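Gamma-resorcylate decarboxylase (Polaromonas, PDB 4QRO) probably catalyses the manganese-dependent, non-oxidative decarboxylation of gamma-resorcylate (2,6-dihydroxybenzoate) to resorcinol, as expected of an amidohydrolase-family decarboxylase. Local coordinates at residues H10-E14 and E15-D19. Sequence-based numbering, arbitrary orientation.
Sequences HFATE and ETLMD. With MN (manganese (II) ion), chain K.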
loop_
_atom_site.group_PDB
_atom_site.type_symbol
_atom_site.label_atom_id
_atom_site.label_comp_id
_atom_site.label_asym_id
_atom_site.label_seq_id
_atom_site.Cartn_x
_atom_site.Cartn_y
_atom_site.Cartn_z
ATOM N N HIS A 10 22.683 1.167 6.112
ATOM C CA HIS A 10 22.951 2.527 5.745
ATOM C C HIS A 10 24.074 3.152 6.556
ATOM O O HIS A 10 24.307 2.789 7.702
ATOM C CB HIS A 10 21.702 3.383 5.945
ATOM C CG HIS A 10 20.501 2.918 5.185
ATOM N ND1 HIS A 10 20.415 2.990 3.809
ATOM C CD2 HIS A 10 19.302 2.457 5.618
ATOM C CE1 HIS A 10 19.229 2.549 3.424
ATOM N NE2 HIS A 10 18.530 2.235 4.502
ATOM N N PHE A 11 24.709 4.153 5.953
ATOM C CA PHE A 11 25.685 5.001 6.640
ATOM C C PHE A 11 25.493 6.423 6.117
ATOM O O PHE A 11 24.757 6.663 5.124
ATOM C CB PHE A 11 27.121 4.532 6.333
ATOM C CG PHE A 11 27.551 4.824 4.917
ATOM C CD1 PHE A 11 28.149 6.037 4.588
ATOM C CD2 PHE A 11 27.266 3.932 3.899
ATOM C CE1 PHE A 11 28.489 6.338 3.288
ATOM C CE2 PHE A 11 27.622 4.209 2.592
ATOM C CZ PHE A 11 28.217 5.432 2.281
ATOM N N ALA A 12 26.156 7.372 6.765
ATOM C CA ALA A 12 26.136 8.767 6.305
ATOM C C ALA A 12 27.543 9.350 6.306
ATOM O O ALA A 12 28.415 8.882 7.047
ATOM C CB ALA A 12 25.243 9.604 7.190
ATOM N N THR A 13 27.752 10.340 5.443
ATOM C CA THR A 13 28.895 11.247 5.579
ATOM C C THR A 13 28.424 12.483 6.354
ATOM O O THR A 13 27.212 12.687 6.533
ATOM C CB THR A 13 29.476 11.643 4.207
ATOM O OG1 THR A 13 28.473 12.309 3.430
ATOM C CG2 THR A 13 29.943 10.408 3.458
ATOM N N GLU A 14 29.359 13.296 6.856
ATOM C CA GLU A 14 28.966 14.552 7.534
ATOM C C GLU A 14 28.110 15.405 6.591
ATOM O O GLU A 14 27.145 16.034 6.993
ATOM C CB GLU A 14 30.191 15.334 8.042
ATOM C CG GLU A 14 30.767 14.807 9.367
ATOM C CD GLU A 14 29.828 14.984 10.574
ATOM O OE1 GLU A 14 28.837 15.743 10.478
ATOM O OE2 GLU A 14 30.084 14.367 11.639
ATOM N N GLU A 15 28.463 15.363 5.313
ATOM C CA GLU A 15 27.733 16.058 4.263
ATOM C C GLU A 15 26.256 15.649 4.177
ATOM O O GLU A 15 25.415 16.500 3.930
ATOM C CB GLU A 15 28.436 15.797 2.940
ATOM C CG GLU A 15 27.903 16.629 1.789
ATOM C CD GLU A 15 28.728 16.470 0.526
ATOM O OE1 GLU A 15 28.485 17.251 -0.412
ATOM O OE2 GLU A 15 29.608 15.574 0.461
ATOM N N THR A 16 25.939 14.362 4.383
ATOM C CA THR A 16 24.552 13.879 4.191
ATOM C C THR A 16 23.847 13.566 5.491
ATOM O O THR A 16 22.661 13.238 5.494
ATOM C CB THR A 16 24.502 12.582 3.347
ATOM O OG1 THR A 16 25.142 11.512 4.068
ATOM C CG2 THR A 16 25.166 12.787 2.003
ATOM N N LEU A 17 24.572 13.667 6.599
ATOM C CA LEU A 17 24.067 13.246 7.905
ATOM C C LEU A 17 22.733 13.845 8.304
ATOM O O LEU A 17 21.823 13.139 8.787
ATOM C CB LEU A 17 25.114 13.576 8.966
ATOM C CG LEU A 17 24.813 13.201 10.410
ATOM C CD1 LEU A 17 24.682 11.689 10.572
ATOM C CD2 LEU A 17 25.895 13.775 11.340
ATOM N N MET A 18 22.603 15.152 8.109
ATOM C CA MET A 18 21.421 15.860 8.601
ATOM C C MET A 18 20.145 15.454 7.854
ATOM O O MET A 18 19.038 15.702 8.338
ATOM C CB MET A 18 21.657 17.390 8.602
ATOM C CG MET A 18 22.796 17.811 9.538
ATOM S SD MET A 18 22.791 16.962 11.153
ATOM C CE MET A 18 21.316 17.756 11.824
ATOM N N ASP A 19 20.276 14.777 6.714
ATOM C CA ASP A 19 19.085 14.240 6.043
ATOM C C ASP A 19 18.294 13.245 6.895
ATOM O O ASP A 19 17.081 13.119 6.722
ATOM C CB ASP A 19 19.480 13.590 4.734
ATOM C CG ASP A 19 19.665 14.588 3.635
ATOM O OD1 ASP A 19 19.721 15.802 3.920
ATOM O OD2 ASP A 19 19.748 14.149 2.479
HETATM MN MN MN K . 16.299 2.074 4.675
HETATM O O HOH W 1 29.691 12.737 0.874
HETATM O O HOH W 2 24.604 16.825 7.232
#
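Thr-13 and Thr-16 close a capping box at the start of the short helix 14-17, just past the end of strand 4-11. At that strand end, His-10 NE2 binds manganese at 2.2 Å, in a site shared with Glu-8, His-164 and Asp-287, and His-10 also touches the bound inhibitor 2-nitroresorcinol. Glu-8 and His-10, both on this first strand, are consistent with the metal-binding strand 1 of the amidohydrolase (beta/alpha)8 barrel. The methyl of Ala-12 lies against Leu-17, CB to CD1 4.0 Å, with Leu-36 of helix 29-37 also touching Ala-12. Thr-13 is the N-cap. Its backbone N donates to Thr-16 OG1 (3.2 Å, 143°), while Thr-13 OG1 receives a weak, long bond from Thr-16 N at 3.4 Å. With chi1 at 65°, Thr-16 OG1 sits between its own backbone N and carbonyl carbon, facing Thr-13 N. Thr-13 O accepts from Thr-16 N (3.0 Å), the donor standing well above the carbonyl plane, and weakly from Leu-17 N. Water 1 joins Thr-13 OG1 to Glu-15 OE2, whose carboxylate is held through OE1 by Arg-79 and Thr-76. Glu-14 runs alongside Leu-17, the bent chain bringing Glu-14 OE1 to 3.6 Å from Leu-17 CD2; Glu-14 O accepts a hydrogen bond from water 2, which in turn accepts from Met-18 N. An alanine in place of Thr-16 would probably leave Thr-13 N without its side-chain acceptor and Asn-60 OD1 without its hydroxyl partner, so that the turn loses this side-chain link to the residue just after strand 52-59. The box thus gives Thr-13 N a side-chain acceptor, whereas Thr-16 N is held mainly by Thr-13 O and weakly by Thr-13 OG1, as the chain passes from strand to helix.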